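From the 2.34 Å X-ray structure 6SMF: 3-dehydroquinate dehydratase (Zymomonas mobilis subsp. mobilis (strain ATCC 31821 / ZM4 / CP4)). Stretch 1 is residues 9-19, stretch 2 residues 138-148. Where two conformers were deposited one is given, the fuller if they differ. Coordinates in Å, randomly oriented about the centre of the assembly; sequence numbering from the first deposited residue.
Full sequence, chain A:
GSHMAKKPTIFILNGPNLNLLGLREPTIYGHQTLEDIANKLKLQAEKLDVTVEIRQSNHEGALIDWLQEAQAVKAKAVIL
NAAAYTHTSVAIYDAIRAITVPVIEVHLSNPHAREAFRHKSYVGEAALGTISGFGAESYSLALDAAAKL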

# COMPACT_ATOMS: atom_id res chain seq x y z
N THR A 9 -10.06 -33.16 -29.44
CA THR A 9 -11.18 -32.37 -28.88
C THR A 9 -10.61 -31.15 -28.13
O THR A 9 -9.58 -31.26 -27.44
CB THR A 9 -12.18 -33.25 -28.12
OG1 THR A 9 -11.89 -33.11 -26.72
CG2 THR A 9 -12.18 -34.71 -28.56
N ILE A 10 -11.20 -29.98 -28.34
CA ILE A 10 -10.77 -28.72 -27.66
C ILE A 10 -11.95 -28.17 -26.87
O ILE A 10 -12.93 -27.77 -27.51
CB ILE A 10 -10.23 -27.71 -28.68
CG1 ILE A 10 -8.89 -28.15 -29.27
CG2 ILE A 10 -10.10 -26.35 -28.06
CD1 ILE A 10 -8.53 -27.37 -30.52
N PHE A 11 -11.86 -28.17 -25.54
CA PHE A 11 -12.84 -27.53 -24.64
C PHE A 11 -12.73 -26.01 -24.80
O PHE A 11 -11.62 -25.42 -24.91
CB PHE A 11 -12.57 -27.96 -23.20
CG PHE A 11 -13.12 -29.31 -22.84
CD1 PHE A 11 -12.77 -30.43 -23.56
CD2 PHE A 11 -14.00 -29.46 -21.77
CE1 PHE A 11 -13.31 -31.66 -23.25
CE2 PHE A 11 -14.49 -30.71 -21.42
CZ PHE A 11 -14.18 -31.79 -22.19
N ILE A 12 -13.90 -25.37 -24.87
CA ILE A 12 -14.04 -23.90 -24.89
C ILE A 12 -15.01 -23.57 -23.77
O ILE A 12 -16.20 -23.96 -23.89
CB ILE A 12 -14.52 -23.41 -26.25
CG1 ILE A 12 -13.61 -23.90 -27.38
CG2 ILE A 12 -14.67 -21.90 -26.24
CD1 ILE A 12 -14.00 -23.41 -28.76
N LEU A 13 -14.50 -22.96 -22.71
CA LEU A 13 -15.23 -22.79 -21.44
C LEU A 13 -15.47 -21.30 -21.19
O LEU A 13 -14.50 -20.54 -21.15
CB LEU A 13 -14.40 -23.43 -20.33
CG LEU A 13 -14.10 -24.91 -20.48
CD1 LEU A 13 -13.23 -25.41 -19.33
CD2 LEU A 13 -15.38 -25.72 -20.57
N ASN A 14 -16.74 -20.94 -21.01
CA ASN A 14 -17.20 -19.55 -20.81
C ASN A 14 -17.74 -19.42 -19.39
O ASN A 14 -18.53 -20.26 -18.94
CB ASN A 14 -18.18 -19.12 -21.91
CG ASN A 14 -17.51 -19.02 -23.28
OD1 ASN A 14 -16.58 -18.25 -23.44
ND2 ASN A 14 -17.95 -19.81 -24.25
N GLY A 15 -17.27 -18.39 -18.69
CA GLY A 15 -17.68 -18.12 -17.31
C GLY A 15 -18.91 -17.24 -17.26
O GLY A 15 -19.66 -17.12 -18.22
N PRO A 16 -19.11 -16.60 -16.10
CA PRO A 16 -20.39 -15.99 -15.77
C PRO A 16 -20.68 -14.79 -16.67
O PRO A 16 -19.76 -14.12 -17.06
CB PRO A 16 -20.26 -15.58 -14.30
CG PRO A 16 -18.76 -15.48 -14.07
CD PRO A 16 -18.12 -16.48 -15.01
N ASN A 17 -21.97 -14.61 -16.96
CA ASN A 17 -22.55 -13.42 -17.61
C ASN A 17 -22.29 -13.41 -19.13
O ASN A 17 -22.95 -12.64 -19.86
CB ASN A 17 -22.06 -12.20 -16.86
CG ASN A 17 -22.48 -12.24 -15.41
OD1 ASN A 17 -23.68 -12.29 -15.12
ND2 ASN A 17 -21.50 -12.17 -14.51
N LEU A 18 -21.39 -14.25 -19.64
CA LEU A 18 -21.15 -14.28 -21.10
C LEU A 18 -22.38 -14.82 -21.83
O LEU A 18 -22.57 -14.49 -23.01
CB LEU A 18 -19.92 -15.15 -21.35
CG LEU A 18 -18.61 -14.50 -20.95
CD1 LEU A 18 -17.49 -15.51 -20.91
CD2 LEU A 18 -18.28 -13.41 -21.92
N ASN A 19 -23.19 -15.62 -21.13
CA ASN A 19 -24.51 -16.09 -21.64
C ASN A 19 -25.43 -14.90 -21.96
O ASN A 19 -26.39 -15.15 -22.72
CB ASN A 19 -25.16 -17.08 -20.66
CG ASN A 19 -25.36 -16.55 -19.26
OD1 ASN A 19 -24.41 -16.00 -18.68
ND2 ASN A 19 -26.57 -16.66 -18.73
N SER A 138 -11.30 -13.06 -30.92
CA SER A 138 -10.44 -13.55 -29.81
C SER A 138 -10.53 -15.09 -29.73
O SER A 138 -9.50 -15.76 -29.67
CB SER A 138 -10.75 -12.90 -28.46
OG SER A 138 -10.38 -11.51 -28.42
N TYR A 139 -11.73 -15.63 -29.76
CA TYR A 139 -11.98 -17.09 -29.77
C TYR A 139 -11.42 -17.73 -31.06
O TYR A 139 -10.74 -18.77 -30.97
CB TYR A 139 -13.48 -17.39 -29.63
CG TYR A 139 -14.04 -17.07 -28.27
CD1 TYR A 139 -14.53 -15.80 -27.98
CD2 TYR A 139 -14.13 -18.04 -27.28
CE1 TYR A 139 -15.09 -15.51 -26.76
CE2 TYR A 139 -14.69 -17.75 -26.05
CZ TYR A 139 -15.15 -16.48 -25.79
OH TYR A 139 -15.68 -16.18 -24.57
N SER A 140 -11.71 -17.15 -32.23
CA SER A 140 -11.31 -17.74 -33.53
C SER A 140 -9.78 -17.88 -33.56
O SER A 140 -9.30 -18.98 -33.92
CB SER A 140 -11.93 -17.00 -34.73
OG SER A 140 -11.04 -16.15 -35.43
N LEU A 141 -9.03 -16.85 -33.16
CA LEU A 141 -7.53 -16.84 -33.08
C LEU A 141 -7.04 -17.92 -32.11
O LEU A 141 -6.04 -18.64 -32.41
CB LEU A 141 -7.05 -15.48 -32.59
CG LEU A 141 -7.17 -14.33 -33.59
CD1 LEU A 141 -7.13 -13.00 -32.86
CD2 LEU A 141 -6.04 -14.39 -34.59
N ALA A 142 -7.71 -18.01 -30.98
CA ALA A 142 -7.43 -19.00 -29.92
C ALA A 142 -7.61 -20.40 -30.52
O ALA A 142 -6.74 -21.25 -30.32
CB ALA A 142 -8.35 -18.73 -28.74
N LEU A 143 -8.66 -20.62 -31.30
CA LEU A 143 -8.95 -21.96 -31.86
C LEU A 143 -7.89 -22.33 -32.91
O LEU A 143 -7.48 -23.52 -32.91
CB LEU A 143 -10.39 -22.01 -32.39
CG LEU A 143 -10.84 -23.37 -32.95
CD1 LEU A 143 -10.51 -24.54 -32.02
CD2 LEU A 143 -12.32 -23.36 -33.28
N ASP A 144 -7.42 -21.38 -33.75
CA ASP A 144 -6.31 -21.62 -34.73
C ASP A 144 -5.05 -22.00 -33.93
O ASP A 144 -4.42 -22.99 -34.24
CB ASP A 144 -5.99 -20.41 -35.63
CG ASP A 144 -6.85 -20.17 -36.87
OD1 ASP A 144 -7.08 -21.12 -37.67
OD2 ASP A 144 -7.24 -19.00 -37.08
N ALA A 145 -4.70 -21.22 -32.92
CA ALA A 145 -3.44 -21.41 -32.16
C ALA A 145 -3.46 -22.79 -31.47
O ALA A 145 -2.39 -23.49 -31.41
CB ALA A 145 -3.31 -20.27 -31.20
N ALA A 146 -4.66 -23.14 -30.95
CA ALA A 146 -4.99 -24.35 -30.16
C ALA A 146 -4.89 -25.59 -31.05
O ALA A 146 -4.42 -26.64 -30.56
CB ALA A 146 -6.36 -24.17 -29.58
N ALA A 147 -5.36 -25.49 -32.30
CA ALA A 147 -5.25 -26.57 -33.30
C ALA A 147 -3.77 -26.84 -33.61
O ALA A 147 -3.44 -28.03 -33.79
CB ALA A 147 -6.02 -26.20 -34.55
N LYS A 148 -2.91 -25.80 -33.67
CA LYS A 148 -1.48 -25.92 -34.08
C LYS A 148 -0.62 -26.37 -32.89
O LYS A 148 0.58 -26.45 -33.09
CB LYS A 148 -0.92 -24.60 -34.65
CG LYS A 148 -1.51 -24.11 -35.97
CD LYS A 148 -1.02 -22.72 -36.36
CE LYS A 148 -1.39 -22.33 -37.78
NZ LYS A 148 -1.39 -20.85 -37.96

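The contact is a strand packed against a helix through a small, largely apolar interface that is closed at one end by a single short hydrogen bond between side chains.

The strand, residues 9-14, and the helix, residues 138-147, have axes that approach to 10.2 Å, with 150° between their N-to-C directions. They therefore run roughly antiparallel, and the backbone register agrees: Ile-10 CA lies 7.7 Å from Ala-146 CA near the C-terminal end of the helix, whereas Ile-12 CA lies 8.6 Å from Tyr-139 CA near the beginning of the segment. At these separations the backbones do not bond to each other, and the space between them is filled by side chains. Within the helix the i to i-4 pattern is regular, as in Leu-143 N to Tyr-139 O at 2.8 Å and Ala-146 N to Ala-142 O at 2.9 Å.

Strand alternation selects the residues that take part. The CA-to-CB bonds of Ile-10, Ile-12 and Asn-14 point toward the helix, while that of Leu-13 points away. On the helix, Tyr-139, Leu-143 and Ala-146 follow at spacings of four and three residues, which brings them onto one face. Together the two stretches bury 303 Å², summed over both sides.

Ile-10, with chi1 m and chi2 t, extends its CD1 to 3.8 Å from Leu-143 CD1 and 4.0 Å from Ala-146 CB. Both are van der Waals contacts between apolar groups. Leu-143 starts sideways from the helix, but its t,p rotamer brings the end of the side chain nearer the strand. The small methyl of Ala-146 accompanies the closer of the two register distances. Farther along the strand, Ile-12 CG2 meets Tyr-139 CD2 at 4.0 Å, lying at the ring edge near the ring plane, so this is an edge contact.

The polar end of the same ring makes the directional interaction. Tyr-139 OH donates a hydrogen bond to Asn-14 OD1 at 2.5 Å, a short distance, with the acceptor also near the ring plane. Such a position suits the phenol, whose hydroxyl hydrogen favours that plane; the amide oxygen is a good acceptor. Tyr-139 thus combines an apolar ring contact with a polar one, and at 73 Å² it has the largest area covered by the opposing stretch.

Beyond the strand, a type II turn from Gly-15 to Leu-18 redirects the chain. Leu-18 points back toward the helix and adds a peripheral contact, Leu-18 CD1 to Tyr-139 OH at 4.1 Å.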